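Local coordinates for protein isocitrate dehydrogenase [NAD] subunit 2 (Saccharomyces cerevisiae, PDB 3BLX) that catalyses, with subunit IDH1 in an allosteric octamer, the NAD-dependent oxidative decarboxylation of isocitrate to 2-oxoglutarate in the mitochondrial citric acid cycle, and also binds RNA, at residues Ile287-Leu299 against Thr334-Phe346. Numbering follows the deposited sequence.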
ATOM      1  N   ILE B 287      24.054   0.975 -40.554  1.00 86.27           N
ATOM      2  CA  ILE B 287      25.192   0.863 -41.473  1.00 67.10           C
ATOM      3  C   ILE B 287      24.729   0.338 -42.828  1.00 73.42           C
ATOM      4  O   ILE B 287      25.527   0.038 -43.719  1.00 63.62           O
ATOM      5  CB  ILE B 287      26.336  -0.024 -40.910  1.00 76.08           C
ATOM      6  CG1 ILE B 287      27.644   0.365 -41.565  1.00 84.00           C
ATOM      7  CG2 ILE B 287      26.093  -1.514 -41.143  1.00 69.23           C
ATOM      8  CD1 ILE B 287      27.854   1.855 -41.573  1.00101.13           C
ATOM      9  N   ALA B 288      23.419   0.236 -42.987  1.00 86.66           N
ATOM     10  CA  ALA B 288      22.845  -0.219 -44.248  1.00 69.97           C
ATOM     11  C   ALA B 288      22.908   0.862 -45.324  1.00 87.24           C
ATOM     12  O   ALA B 288      22.801   2.063 -45.036  1.00 76.62           O
ATOM     13  CB  ALA B 288      21.426  -0.677 -44.049  1.00 66.80           C
ATOM     14  N   GLY B 289      23.087   0.415 -46.565  1.00 88.46           N
ATOM     15  CA  GLY B 289      23.202   1.298 -47.709  1.00 75.89           C
ATOM     16  C   GLY B 289      24.584   1.886 -47.881  1.00 77.07           C
ATOM     17  O   GLY B 289      25.033   2.067 -49.008  1.00 65.24           O
ATOM     18  N   GLN B 290      25.250   2.177 -46.763  1.00 80.55           N
ATOM     19  CA  GLN B 290      26.559   2.835 -46.767  1.00 73.39           C
ATOM     20  C   GLN B 290      27.704   1.952 -47.316  1.00 81.09           C
ATOM     21  O   GLN B 290      28.850   2.392 -47.394  1.00 63.03           O
ATOM     22  CB  GLN B 290      26.898   3.386 -45.369  1.00 73.03           C
ATOM     23  CG  GLN B 290      25.758   4.135 -44.683  1.00 69.95           C
ATOM     24  CD  GLN B 290      26.165   4.720 -43.338  1.00 88.49           C
ATOM     25  OE1 GLN B 290      27.354   4.829 -43.026  1.00 84.85           O
ATOM     26  NE2 GLN B 290      25.176   5.105 -42.536  1.00 99.83           N
ATOM     27  N   ASP B 291      27.380   0.715 -47.697  1.00 87.42           N
ATOM     28  CA  ASP B 291      28.349  -0.219 -48.279  1.00 68.41           C
ATOM     29  C   ASP B 291      29.484  -0.650 -47.333  1.00 82.51           C
ATOM     30  O   ASP B 291      30.590  -0.960 -47.776  1.00 68.25           O
ATOM     31  CB  ASP B 291      28.947   0.373 -49.553  1.00 74.39           C
ATOM     32  CG  ASP B 291      29.182  -0.676 -50.630  1.00 99.08           C
ATOM     33  OD1 ASP B 291      30.344  -0.846 -51.060  1.00 75.41           O
ATOM     34  OD2 ASP B 291      28.198  -1.337 -51.041  1.00107.97           O
ATOM     35  N   LYS B 292      29.215  -0.682 -46.036  1.00 80.84           N
ATOM     36  CA  LYS B 292      30.247  -1.028 -45.080  1.00 77.19           C
ATOM     37  C   LYS B 292      30.092  -2.461 -44.551  1.00 81.18           C
ATOM     38  O   LYS B 292      30.924  -2.923 -43.772  1.00 70.55           O
ATOM     39  CB  LYS B 292      30.264  -0.021 -43.928  1.00 64.92           C
ATOM     40  CG  LYS B 292      30.467   1.431 -44.337  1.00 63.28           C
ATOM     41  CD  LYS B 292      30.802   2.291 -43.109  1.00 81.61           C
ATOM     42  CE  LYS B 292      30.553   3.777 -43.336  1.00 73.06           C
ATOM     43  NZ  LYS B 292      30.698   4.573 -42.068  1.00 69.96           N
ATOM     44  N   ALA B 293      29.043  -3.160 -44.990  1.00 70.87           N
ATOM     45  CA  ALA B 293      28.703  -4.489 -44.463  1.00 65.08           C
ATOM     46  C   ALA B 293      29.808  -5.507 -44.687  1.00 74.59           C
ATOM     47  O   ALA B 293      30.601  -5.358 -45.596  1.00 67.36           O
ATOM     48  CB  ALA B 293      27.416  -4.991 -45.079  1.00 53.22           C
ATOM     49  N   ASN B 294      29.843  -6.550 -43.866  1.00 71.26           N
ATOM     50  CA  ASN B 294      30.831  -7.605 -44.028  1.00 59.25           C
ATOM     51  C   ASN B 294      30.207  -8.965 -44.335  1.00 59.17           C
ATOM     52  O   ASN B 294      29.649  -9.609 -43.452  1.00 75.63           O
ATOM     53  CB  ASN B 294      31.727  -7.682 -42.796  1.00 64.02           C
ATOM     54  CG  ASN B 294      32.851  -8.689 -42.956  1.00 79.57           C
ATOM     55  OD1 ASN B 294      32.862  -9.475 -43.898  1.00 62.49           O
ATOM     56  ND2 ASN B 294      33.800  -8.672 -42.028  1.00 76.94           N
ATOM     57  N   PRO B 295      30.331  -9.419 -45.587  1.00 60.61           N
ATOM     58  CA  PRO B 295      29.678 -10.615 -46.127  1.00 65.90           C
ATOM     59  C   PRO B 295      30.354 -11.936 -45.765  1.00 59.00           C
ATOM     60  O   PRO B 295      29.892 -13.003 -46.207  1.00 33.46           O
ATOM     61  CB  PRO B 295      29.793 -10.424 -47.640  1.00 60.89           C
ATOM     62  CG  PRO B 295      30.550  -9.176 -47.849  1.00 51.37           C
ATOM     63  CD  PRO B 295      31.187  -8.782 -46.587  1.00 53.24           C
ATOM     64  N   THR B 296      31.432 -11.873 -44.994  1.00 52.93           N
ATOM     65  CA  THR B 296      32.177 -13.075 -44.629  1.00 61.13           C
ATOM     66  C   THR B 296      31.321 -14.136 -43.945  1.00 60.41           C
ATOM     67  O   THR B 296      31.403 -15.332 -44.279  1.00 35.36           O
ATOM     68  CB  THR B 296      33.302 -12.760 -43.655  1.00 66.39           C
ATOM     69  OG1 THR B 296      34.095 -11.682 -44.158  1.00 56.39           O
ATOM     70  CG2 THR B 296      34.158 -13.996 -43.455  1.00 43.32           C
ATOM     71  N   ALA B 297      30.535 -13.686 -42.965  1.00 54.59           N
ATOM     72  CA  ALA B 297      29.682 -14.563 -42.182  1.00 35.67           C
ATOM     73  C   ALA B 297      28.689 -15.260 -43.086  1.00 38.82           C
ATOM     74  O   ALA B 297      28.570 -16.478 -43.061  1.00 33.04           O
ATOM     75  CB  ALA B 297      28.977 -13.772 -41.126  1.00 48.69           C
ATOM     76  N   LEU B 298      27.978 -14.491 -43.904  1.00 45.24           N
ATOM     77  CA  LEU B 298      27.050 -15.107 -44.845  1.00 50.49           C
ATOM     78  C   LEU B 298      27.790 -15.989 -45.880  1.00 56.96           C
ATOM     79  O   LEU B 298      27.322 -17.074 -46.234  1.00 52.93           O
ATOM     80  CB  LEU B 298      26.144 -14.057 -45.505  1.00 42.37           C
ATOM     81  CG  LEU B 298      24.968 -14.608 -46.323  1.00 54.98           C
ATOM     82  CD1 LEU B 298      24.183 -15.642 -45.534  1.00 49.21           C
ATOM     83  CD2 LEU B 298      24.052 -13.507 -46.788  1.00 51.34           C
ATOM     84  N   LEU B 299      28.953 -15.539 -46.342  1.00 43.25           N
ATOM     85  CA  LEU B 299      29.766 -16.333 -47.280  1.00 63.18           C
ATOM     86  C   LEU B 299      30.149 -17.704 -46.737  1.00 53.85           C
ATOM     87  O   LEU B 299      30.084 -18.722 -47.442  1.00 29.83           O
ATOM     88  CB  LEU B 299      31.036 -15.572 -47.656  1.00 50.47           C
ATOM     89  CG  LEU B 299      31.155 -14.952 -49.045  1.00 53.04           C
ATOM     90  CD1 LEU B 299      29.822 -14.858 -49.751  1.00 51.97           C
ATOM     91  CD2 LEU B 299      31.847 -13.584 -48.938  1.00 48.91           C
ATOM     92  N   THR B 334      37.272  -4.977 -43.474  1.00 65.18           N
ATOM     93  CA  THR B 334      36.187  -4.011 -43.469  1.00 64.18           C
ATOM     94  C   THR B 334      36.241  -3.258 -42.151  1.00 68.09           C
ATOM     95  O   THR B 334      37.008  -3.611 -41.275  1.00 87.48           O
ATOM     96  CB  THR B 334      34.816  -4.675 -43.585  1.00 74.56           C
ATOM     97  OG1 THR B 334      34.917  -5.899 -44.319  1.00 63.19           O
ATOM     98  CG2 THR B 334      33.843  -3.740 -44.287  1.00 81.03           C
ATOM     99  N   GLY B 335      35.413  -2.232 -41.999  1.00 76.30           N
ATOM    100  CA  GLY B 335      35.460  -1.371 -40.825  1.00 94.30           C
ATOM    101  C   GLY B 335      35.454  -2.086 -39.484  1.00 98.50           C
ATOM    102  O   GLY B 335      36.030  -1.604 -38.501  1.00 87.22           O
ATOM    103  N   ASP B 336      34.796  -3.237 -39.446  1.00 97.98           N
ATOM    104  CA  ASP B 336      34.662  -4.024 -38.223  1.00104.74           C
ATOM    105  C   ASP B 336      35.982  -4.687 -37.804  1.00 99.56           C
ATOM    106  O   ASP B 336      36.290  -4.790 -36.609  1.00 88.38           O
ATOM    107  CB  ASP B 336      33.547  -5.074 -38.383  1.00 95.75           C
ATOM    108  CG  ASP B 336      33.591  -5.788 -39.737  1.00101.44           C
ATOM    109  OD1 ASP B 336      33.315  -5.144 -40.775  1.00 98.53           O
ATOM    110  OD2 ASP B 336      33.878  -7.005 -39.764  1.00 83.35           O
ATOM    111  N   LEU B 337      36.751  -5.126 -38.800  1.00 84.60           N
ATOM    112  CA  LEU B 337      38.041  -5.768 -38.571  1.00 91.05           C
ATOM    113  C   LEU B 337      39.212  -4.782 -38.679  1.00 99.92           C
ATOM    114  O   LEU B 337      40.305  -5.153 -39.139  1.00 96.97           O
ATOM    115  CB  LEU B 337      38.248  -6.895 -39.583  1.00 82.70           C
ATOM    116  CG  LEU B 337      37.121  -7.905 -39.758  1.00 74.88           C
ATOM    117  CD1 LEU B 337      37.539  -8.964 -40.768  1.00 43.95           C
ATOM    118  CD2 LEU B 337      36.733  -8.531 -38.427  1.00 68.78           C
ATOM    119  N   ALA B 338      38.984  -3.535 -38.252  1.00100.35           N
ATOM    120  CA  ALA B 338      39.966  -2.458 -38.426  1.00103.96           C
ATOM    121  C   ALA B 338      40.589  -2.508 -39.823  1.00101.44           C
ATOM    122  O   ALA B 338      41.810  -2.566 -39.979  1.00101.51           O
ATOM    123  CB  ALA B 338      41.043  -2.527 -37.352  1.00 96.22           C
ATOM    124  N   GLY B 339      39.721  -2.512 -40.829  1.00 96.42           N
ATOM    125  CA  GLY B 339      40.118  -2.543 -42.224  1.00 97.05           C
ATOM    126  C   GLY B 339      39.620  -1.299 -42.941  1.00 95.83           C
ATOM    127  O   GLY B 339      39.063  -0.388 -42.327  1.00 82.52           O
ATOM    128  N   THR B 340      39.811  -1.258 -44.251  1.00 93.53           N
ATOM    129  CA  THR B 340      39.523  -0.045 -45.003  1.00109.12           C
ATOM    130  C   THR B 340      38.643  -0.328 -46.216  1.00103.91           C
ATOM    131  O   THR B 340      38.064   0.589 -46.804  1.00 95.07           O
ATOM    132  CB  THR B 340      40.825   0.636 -45.474  1.00106.56           C
ATOM    133  OG1 THR B 340      41.611  -0.307 -46.213  1.00 93.58           O
ATOM    134  CG2 THR B 340      41.630   1.138 -44.268  1.00100.73           C
ATOM    135  N   ALA B 341      38.536  -1.601 -46.582  1.00 78.60           N
ATOM    136  CA  ALA B 341      37.762  -1.994 -47.752  1.00 69.45           C
ATOM    137  C   ALA B 341      36.277  -1.738 -47.610  1.00 83.54           C
ATOM    138  O   ALA B 341      35.769  -1.429 -46.532  1.00 84.48           O
ATOM    139  CB  ALA B 341      37.991  -3.446 -48.086  1.00 73.91           C
ATOM    140  N   THR B 342      35.583  -1.885 -48.729  1.00 80.52           N
ATOM    141  CA  THR B 342      34.160  -1.652 -48.794  1.00 79.86           C
ATOM    142  C   THR B 342      33.528  -2.961 -49.211  1.00 75.58           C
ATOM    143  O   THR B 342      34.225  -3.835 -49.720  1.00 71.15           O
ATOM    144  CB  THR B 342      33.839  -0.590 -49.843  1.00 75.12           C
ATOM    145  OG1 THR B 342      32.579   0.011 -49.539  1.00102.33           O
ATOM    146  CG2 THR B 342      33.804  -1.201 -51.237  1.00 59.13           C
ATOM    147  N   THR B 343      32.221  -3.118 -49.000  1.00 75.57           N
ATOM    148  CA  THR B 343      31.594  -4.406 -49.296  1.00 73.61           C
ATOM    149  C   THR B 343      31.706  -4.753 -50.786  1.00 66.63           C
ATOM    150  O   THR B 343      31.760  -5.918 -51.146  1.00 51.14           O
ATOM    151  CB  THR B 343      30.149  -4.539 -48.698  1.00 60.90           C
ATOM    152  OG1 THR B 343      29.485  -5.706 -49.210  1.00 41.91           O
ATOM    153  CG2 THR B 343      29.333  -3.334 -48.994  1.00 78.69           C
ATOM    154  N   SER B 344      31.792  -3.737 -51.638  1.00 82.14           N
ATOM    155  CA  SER B 344      32.014  -3.944 -53.072  1.00 77.67           C
ATOM    156  C   SER B 344      33.459  -4.314 -53.379  1.00 82.61           C
ATOM    157  O   SER B 344      33.727  -5.270 -54.108  1.00 71.27           O
ATOM    158  CB  SER B 344      31.660  -2.692 -53.867  1.00 76.40           C
ATOM    159  OG  SER B 344      30.300  -2.361 -53.704  1.00101.61           O
ATOM    160  N   SER B 345      34.394  -3.544 -52.833  1.00 73.87           N
ATOM    161  CA  SER B 345      35.800  -3.796 -53.083  1.00 64.44           C
ATOM    162  C   SER B 345      36.225  -5.150 -52.529  1.00 73.10           C
ATOM    163  O   SER B 345      37.112  -5.793 -53.061  1.00 78.04           O
ATOM    164  CB  SER B 345      36.646  -2.684 -52.483  1.00 60.06           C
ATOM    165  OG  SER B 345      36.921  -2.930 -51.129  1.00 67.30           O
ATOM    166  N   PHE B 346      35.577  -5.578 -51.456  1.00 85.41           N
ATOM    167  CA  PHE B 346      35.841  -6.881 -50.855  1.00 74.92           C
ATOM    168  C   PHE B 346      35.368  -8.003 -51.778  1.00 77.38           C
ATOM    169  O   PHE B 346      36.089  -8.971 -51.997  1.00 76.90           O
ATOM    170  CB  PHE B 346      35.146  -6.979 -49.488  1.00 89.10           C
ATOM    171  CG  PHE B 346      35.503  -8.213 -48.687  1.00 85.03           C
ATOM    172  CD1 PHE B 346      36.437  -8.141 -47.666  1.00 93.10           C
ATOM    173  CD2 PHE B 346      34.875  -9.428 -48.926  1.00 68.97           C
ATOM    174  CE1 PHE B 346      36.758  -9.263 -46.921  1.00 80.70           C
ATOM    175  CE2 PHE B 346      35.188 -10.553 -48.181  1.00 64.27           C
ATOM    176  CZ  PHE B 346      36.132 -10.472 -47.181  1.00 70.10           C
TER
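Asp291 lies over the start of helix 343-352, its CA 5.4 Å from Thr343 CA, and Thr343 N gives a nearly straight bond (175°) to Asp291 O. The Asp291 carboxylate reaches the same helix end. Its OD1 accepts from Ser344 OG at 3.0 Å and from Ser344 N at 3.3 Å, both on the syn side. Thr342 OG1 sits 2.8 Å from both Asp291 O and Asp291 OD1. The N-terminal end of the helix would probably stabilise the carboxylate charge, which lies close to the like charge of Glu35. Thr342 is the N-cap residue, but the acid that meets this first turn comes from the other segment. In the isocitrate and isopropylmalate dehydrogenase fold, the contact joins the loop before helix 296-309 to helix 343-352 and the loop that leads into it, away from the annotated sites. Asn294 links both sides. With CG anti to the backbone N (chi1 -175°), its OD1 caps helix 296-309 by accepting from Thr296 N at 3.0 Å. ND2, the other branch of the amide, donates in its amide plane to the syn lone pair of Asp336 OD2, at 2.8 Å. With an alanine here, Thr296 N would probably lose its cap and the Asp336 carboxylate would probably be set free to turn. Phe346 CZ lies 3.8 Å from Thr296 OG1, and the Phe346 side chain also rests on Ile326 of helix 312-326.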